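Local coordinates for hybrid kinase (Caulobacter vibrioides, PDB 6QRL), which probably phosphorylates itself on histidine as a hybrid sensor kinase, the part here being its pseudo-receiver domain, which binds cyclic di-GMP to relieve auto-inhibition, at residues L65-P79 and L88-L101. Numbering follows the deposited sequence.
Sequences LKPPAGRRSVVLLTP and LKAAGFSGYLIKPL. With C2E (9,9'-[(2R,3R,3aS,5S,7aR,9R,10R,10aS,12S,14aR)-3,5,10,12-tetrahydroxy-5,12-dioxidooctahydro-2H,7H-difuro[3,2-d:3',2'-j][1,3,7,9,2,8]tetraoxadiphosphacyclododecine-2,9-diyl]bis(2-amino-1,9-dihydro-6H-purin-6-one)), chain C.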
# COMPACT_ATOMS: atom_id res chain seq x y z
N LEU A 65 11.44 6.03 -2.20
CA LEU A 65 10.31 5.10 -2.39
C LEU A 65 9.24 5.89 -3.15
O LEU A 65 8.70 6.85 -2.54
CB LEU A 65 9.81 4.65 -1.01
CG LEU A 65 9.32 3.21 -0.83
CD1 LEU A 65 8.04 3.16 -0.02
CD2 LEU A 65 9.21 2.40 -2.10
N LYS A 66 8.98 5.53 -4.40
CA LYS A 66 8.03 6.26 -5.27
C LYS A 66 6.72 5.49 -5.30
O LYS A 66 6.65 4.38 -5.81
CB LYS A 66 8.55 6.42 -6.70
CG LYS A 66 10.05 6.60 -6.85
CD LYS A 66 10.56 7.96 -6.37
CE LYS A 66 12.08 8.03 -6.33
NZ LYS A 66 12.56 9.01 -5.33
N PRO A 67 5.61 6.08 -4.82
CA PRO A 67 4.30 5.47 -4.99
C PRO A 67 3.92 5.63 -6.47
O PRO A 67 4.20 6.66 -7.07
CB PRO A 67 3.46 6.31 -4.02
CG PRO A 67 4.05 7.69 -4.14
CD PRO A 67 5.54 7.43 -4.24
N PRO A 68 3.33 4.62 -7.13
CA PRO A 68 2.94 4.76 -8.53
C PRO A 68 1.97 5.93 -8.78
O PRO A 68 0.98 6.11 -8.05
CB PRO A 68 2.22 3.45 -8.86
CG PRO A 68 2.64 2.49 -7.76
CD PRO A 68 3.00 3.31 -6.55
N ALA A 69 2.24 6.70 -9.83
CA ALA A 69 1.42 7.85 -10.26
C ALA A 69 -0.01 7.38 -10.53
O ALA A 69 -0.20 6.29 -11.11
CB ALA A 69 2.05 8.53 -11.46
N GLY A 70 -0.99 8.15 -10.08
CA GLY A 70 -2.42 7.92 -10.34
C GLY A 70 -2.98 6.76 -9.54
O GLY A 70 -4.14 6.39 -9.77
N ARG A 71 -2.21 6.20 -8.60
CA ARG A 71 -2.69 5.10 -7.73
C ARG A 71 -2.81 5.59 -6.28
O ARG A 71 -2.28 6.69 -5.96
CB ARG A 71 -1.75 3.90 -7.91
CG ARG A 71 -1.71 3.36 -9.35
CD ARG A 71 -3.04 2.83 -9.88
NE ARG A 71 -3.51 1.71 -9.06
CZ ARG A 71 -3.43 0.42 -9.35
NH1 ARG A 71 -2.93 0.02 -10.51
NH2 ARG A 71 -3.87 -0.49 -8.48
N ARG A 72 -3.52 4.81 -5.47
CA ARG A 72 -3.76 5.06 -4.03
C ARG A 72 -2.85 4.12 -3.22
O ARG A 72 -3.04 2.89 -3.32
CB ARG A 72 -5.25 4.87 -3.74
CG ARG A 72 -6.13 5.66 -4.70
CD ARG A 72 -7.59 5.39 -4.48
NE ARG A 72 -8.35 6.22 -5.39
CZ ARG A 72 -9.12 7.25 -5.05
NH1 ARG A 72 -9.32 7.56 -3.78
NH2 ARG A 72 -9.74 7.94 -6.00
N SER A 73 -1.84 4.68 -2.55
CA SER A 73 -0.78 3.88 -1.87
C SER A 73 -0.61 4.32 -0.43
O SER A 73 -0.69 5.52 -0.16
CB SER A 73 0.53 3.99 -2.59
OG SER A 73 0.42 3.54 -3.93
N VAL A 74 -0.37 3.35 0.43
CA VAL A 74 -0.08 3.50 1.88
C VAL A 74 1.26 2.81 2.14
O VAL A 74 1.38 1.64 1.74
CB VAL A 74 -1.19 2.85 2.71
CG1 VAL A 74 -0.98 3.05 4.18
CG2 VAL A 74 -2.57 3.35 2.30
N VAL A 75 2.17 3.45 2.85
CA VAL A 75 3.51 2.88 3.11
C VAL A 75 3.50 2.18 4.48
O VAL A 75 2.95 2.77 5.44
CB VAL A 75 4.60 3.96 3.00
CG1 VAL A 75 4.35 5.13 3.94
CG2 VAL A 75 5.99 3.40 3.24
N LEU A 76 4.15 1.02 4.59
CA LEU A 76 4.36 0.29 5.88
C LEU A 76 5.72 0.67 6.47
O LEU A 76 6.75 0.42 5.81
CB LEU A 76 4.31 -1.22 5.63
CG LEU A 76 2.94 -1.89 5.51
CD1 LEU A 76 1.89 -1.00 4.88
CD2 LEU A 76 3.02 -3.25 4.82
N LEU A 77 5.74 1.18 7.70
CA LEU A 77 6.93 1.76 8.37
C LEU A 77 7.16 1.05 9.71
O LEU A 77 6.16 0.66 10.35
CB LEU A 77 6.69 3.25 8.63
CG LEU A 77 6.53 4.13 7.38
CD1 LEU A 77 6.17 5.56 7.77
CD2 LEU A 77 7.81 4.14 6.58
N THR A 78 8.41 0.94 10.15
CA THR A 78 8.71 0.67 11.58
C THR A 78 8.49 1.97 12.35
O THR A 78 8.53 3.05 11.77
CB THR A 78 10.14 0.14 11.75
OG1 THR A 78 11.05 1.21 11.46
CG2 THR A 78 10.40 -1.08 10.88
N PRO A 79 8.28 1.90 13.68
CA PRO A 79 8.21 3.11 14.50
C PRO A 79 9.45 3.99 14.38
O PRO A 79 9.31 5.21 14.42
CB PRO A 79 8.06 2.57 15.94
CG PRO A 79 7.52 1.18 15.78
CD PRO A 79 8.08 0.67 14.46
N LEU A 88 7.63 10.97 2.41
CA LEU A 88 6.78 9.94 1.75
C LEU A 88 5.44 10.59 1.36
O LEU A 88 4.96 10.29 0.25
CB LEU A 88 6.59 8.75 2.70
CG LEU A 88 7.86 7.92 2.90
CD1 LEU A 88 7.77 7.03 4.12
CD2 LEU A 88 8.10 7.06 1.70
N LYS A 89 4.90 11.47 2.20
CA LYS A 89 3.69 12.25 1.81
C LYS A 89 4.01 13.13 0.60
O LYS A 89 3.20 13.12 -0.33
CB LYS A 89 3.11 13.03 2.99
CG LYS A 89 2.64 12.15 4.15
CD LYS A 89 1.39 11.34 3.85
CE LYS A 89 0.15 12.20 3.68
NZ LYS A 89 -0.25 12.85 4.95
N ALA A 90 5.16 13.81 0.56
CA ALA A 90 5.58 14.67 -0.58
C ALA A 90 5.74 13.82 -1.84
O ALA A 90 5.46 14.34 -2.92
CB ALA A 90 6.87 15.39 -0.28
N ALA A 91 6.21 12.58 -1.72
CA ALA A 91 6.33 11.63 -2.85
C ALA A 91 4.94 11.21 -3.37
O ALA A 91 4.85 10.73 -4.48
CB ALA A 91 7.18 10.46 -2.43
N GLY A 92 3.87 11.36 -2.59
CA GLY A 92 2.49 11.07 -3.04
C GLY A 92 1.78 9.96 -2.26
O GLY A 92 0.68 9.56 -2.65
N PHE A 93 2.38 9.40 -1.21
CA PHE A 93 1.70 8.39 -0.36
C PHE A 93 0.49 9.03 0.35
O PHE A 93 0.57 10.14 0.85
CB PHE A 93 2.67 7.78 0.64
CG PHE A 93 3.49 6.68 0.04
CD1 PHE A 93 2.96 5.40 -0.11
CD2 PHE A 93 4.80 6.89 -0.32
CE1 PHE A 93 3.72 4.37 -0.63
CE2 PHE A 93 5.57 5.86 -0.84
CZ PHE A 93 5.02 4.60 -1.00
N SER A 94 -0.61 8.30 0.41
CA SER A 94 -1.87 8.74 1.05
C SER A 94 -1.69 8.80 2.57
O SER A 94 -2.23 9.68 3.21
CB SER A 94 -2.97 7.77 0.69
OG SER A 94 -4.16 8.03 1.40
N GLY A 95 -0.94 7.85 3.12
CA GLY A 95 -0.79 7.65 4.57
C GLY A 95 0.20 6.53 4.84
O GLY A 95 0.86 6.03 3.90
N TYR A 96 0.34 6.20 6.10
CA TYR A 96 1.30 5.19 6.60
C TYR A 96 0.55 4.26 7.57
O TYR A 96 -0.51 4.64 8.11
CB TYR A 96 2.49 5.86 7.27
CG TYR A 96 2.16 6.55 8.57
CD1 TYR A 96 1.84 7.89 8.60
CD2 TYR A 96 2.15 5.83 9.76
CE1 TYR A 96 1.48 8.52 9.79
CE2 TYR A 96 1.84 6.45 10.96
CZ TYR A 96 1.52 7.80 10.98
OH TYR A 96 1.20 8.37 12.17
N LEU A 97 1.12 3.08 7.76
CA LEU A 97 0.75 2.09 8.78
C LEU A 97 2.04 1.70 9.49
O LEU A 97 3.06 1.54 8.78
CB LEU A 97 0.11 0.90 8.06
CG LEU A 97 -1.28 1.16 7.51
CD1 LEU A 97 -1.75 0.04 6.60
CD2 LEU A 97 -2.24 1.37 8.66
N ILE A 98 1.98 1.53 10.80
CA ILE A 98 3.13 1.12 11.65
C ILE A 98 3.10 -0.40 11.79
O ILE A 98 2.05 -0.94 12.16
CB ILE A 98 3.08 1.83 13.02
CG1 ILE A 98 3.11 3.36 12.88
CG2 ILE A 98 4.18 1.31 13.93
CD1 ILE A 98 4.39 3.90 12.25
N LYS A 99 4.22 -1.06 11.48
CA LYS A 99 4.48 -2.51 11.66
C LYS A 99 4.82 -2.74 13.13
O LYS A 99 5.65 -2.04 13.67
CB LYS A 99 5.63 -2.96 10.75
CG LYS A 99 5.25 -3.10 9.28
CD LYS A 99 6.44 -3.50 8.37
CE LYS A 99 7.50 -2.42 8.22
NZ LYS A 99 8.65 -2.95 7.44
N PRO A 100 4.17 -3.70 13.84
CA PRO A 100 3.24 -4.66 13.23
C PRO A 100 1.83 -4.06 13.07
O PRO A 100 1.41 -3.39 14.00
CB PRO A 100 3.21 -5.79 14.29
CG PRO A 100 3.41 -5.07 15.63
CD PRO A 100 4.25 -3.83 15.31
N LEU A 101 1.14 -4.32 11.95
CA LEU A 101 -0.15 -3.66 11.57
C LEU A 101 -1.29 -4.08 12.50
O LEU A 101 -1.45 -5.31 12.80
CB LEU A 101 -0.54 -4.04 10.15
CG LEU A 101 0.44 -3.75 9.01
CD1 LEU A 101 -0.32 -3.62 7.68
CD2 LEU A 101 1.28 -2.51 9.27
P1 C2E C . 0.47 7.79 15.49
O2P C2E C . 1.06 6.92 14.41
O1P C2E C . 1.16 9.05 15.90
O5' C2E C . -0.96 8.25 14.93
C5' C2E C . -1.66 9.28 15.61
C4' C2E C . -2.94 9.52 14.87
O4' C2E C . -2.66 10.09 13.58
C3' C2E C . -3.73 8.26 14.55
O3' C2E C . -4.47 7.94 15.74
C2' C2E C . -4.56 8.70 13.32
O2' C2E C . -5.89 9.03 13.67
C1' C2E C . -3.79 9.90 12.77
N9 C2E C . -3.28 9.77 11.40
C8 C2E C . -3.15 10.80 10.50
N7 C2E C . -2.59 10.42 9.38
C5 C2E C . -2.32 9.07 9.55
C6 C2E C . -1.72 8.14 8.67
O6 C2E C . -1.25 8.34 7.55
N1 C2E C . -1.61 6.88 9.25
C2 C2E C . -2.05 6.54 10.51
N2 C2E C . -1.86 5.26 10.88
N3 C2E C . -2.63 7.41 11.34
C4 C2E C . -2.73 8.66 10.80
P11 C2E C . -4.69 6.38 16.03
O21 C2E C . -5.08 5.77 14.72
O11 C2E C . -5.62 6.25 17.21
O5A C2E C . -3.26 5.84 16.50
C5A C2E C . -2.74 6.13 17.84
C4A C2E C . -1.38 5.50 17.98
O4A C2E C . -1.52 4.06 18.09
C3A C2E C . -0.42 5.69 16.81
O3A C2E C . 0.17 6.99 16.87
C2A C2E C . 0.54 4.52 17.01
O2A C2E C . 1.52 4.64 18.01
C1A C2E C . -0.41 3.42 17.48
N91 C2E C . -0.88 2.63 16.35
C81 C2E C . -1.93 2.97 15.54
N71 C2E C . -2.11 2.13 14.55
C51 C2E C . -1.11 1.18 14.73
C61 C2E C . -0.82 0.03 13.97
O61 C2E C . -1.37 -0.34 12.92
N11 C2E C . 0.26 -0.67 14.50
C21 C2E C . 0.97 -0.31 15.63
N21 C2E C . 1.96 -1.14 15.98
N31 C2E C . 0.72 0.79 16.33
C41 C2E C . -0.34 1.48 15.84
O HOH W 1 -1.50 7.44 -2.68
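The Phe-93 ring is sandwiched between Pro-67 and Val-75: Pro-67 CB sits over the centre of one face, 3.7 Å from the centroid, a CH-pi contact matched on the opposite face by Val-75 CB, offset toward the rim. Leu-65 CD1 adds an oblique contact at CZ, and the backbone N of Val-74 and O of Leu-88 lie in plane at the edge. Tyr-96 instead gives a face to a guanine of cyclic di-GMP, whose N1 lies 3.5 Å above the ring centre. Tyr-96 chi1 of 69° sets CG between the backbone N and carbonyl carbon, and the ring leads away from strand 73-77 while CB stays against Leu-77 CD1. The other delta carbon, Leu-77 CD2, meets Leu-88 CD1 tip to tip at 3.8 Å.

Strands 73-77 and 95-98 are joined in parallel, with Leu-97 gripped at both backbone polar atoms: its N binds Val-75 O, and Leu-77 N binds its O at 2.9 Å. Lys-99 N continues the pairing to Leu-77 O (2.8 Å, nearly straight at 173°), and its ammonium group forms a salt bridge with Asp-55, the predicted phosphorylation site. This beta-alpha-beta unit ends the receiver-like sheet at strand 95-98, where Tyr-96 OH bonds phosphate O2P at 2.7 Å. Alternate residues of this edge strand thus bind sheet and nucleotide: Leu-97 faces strand 73-77, while Tyr-96 N bonds O6 of one guanine and Tyr-96 O accepts from its N1 and N2.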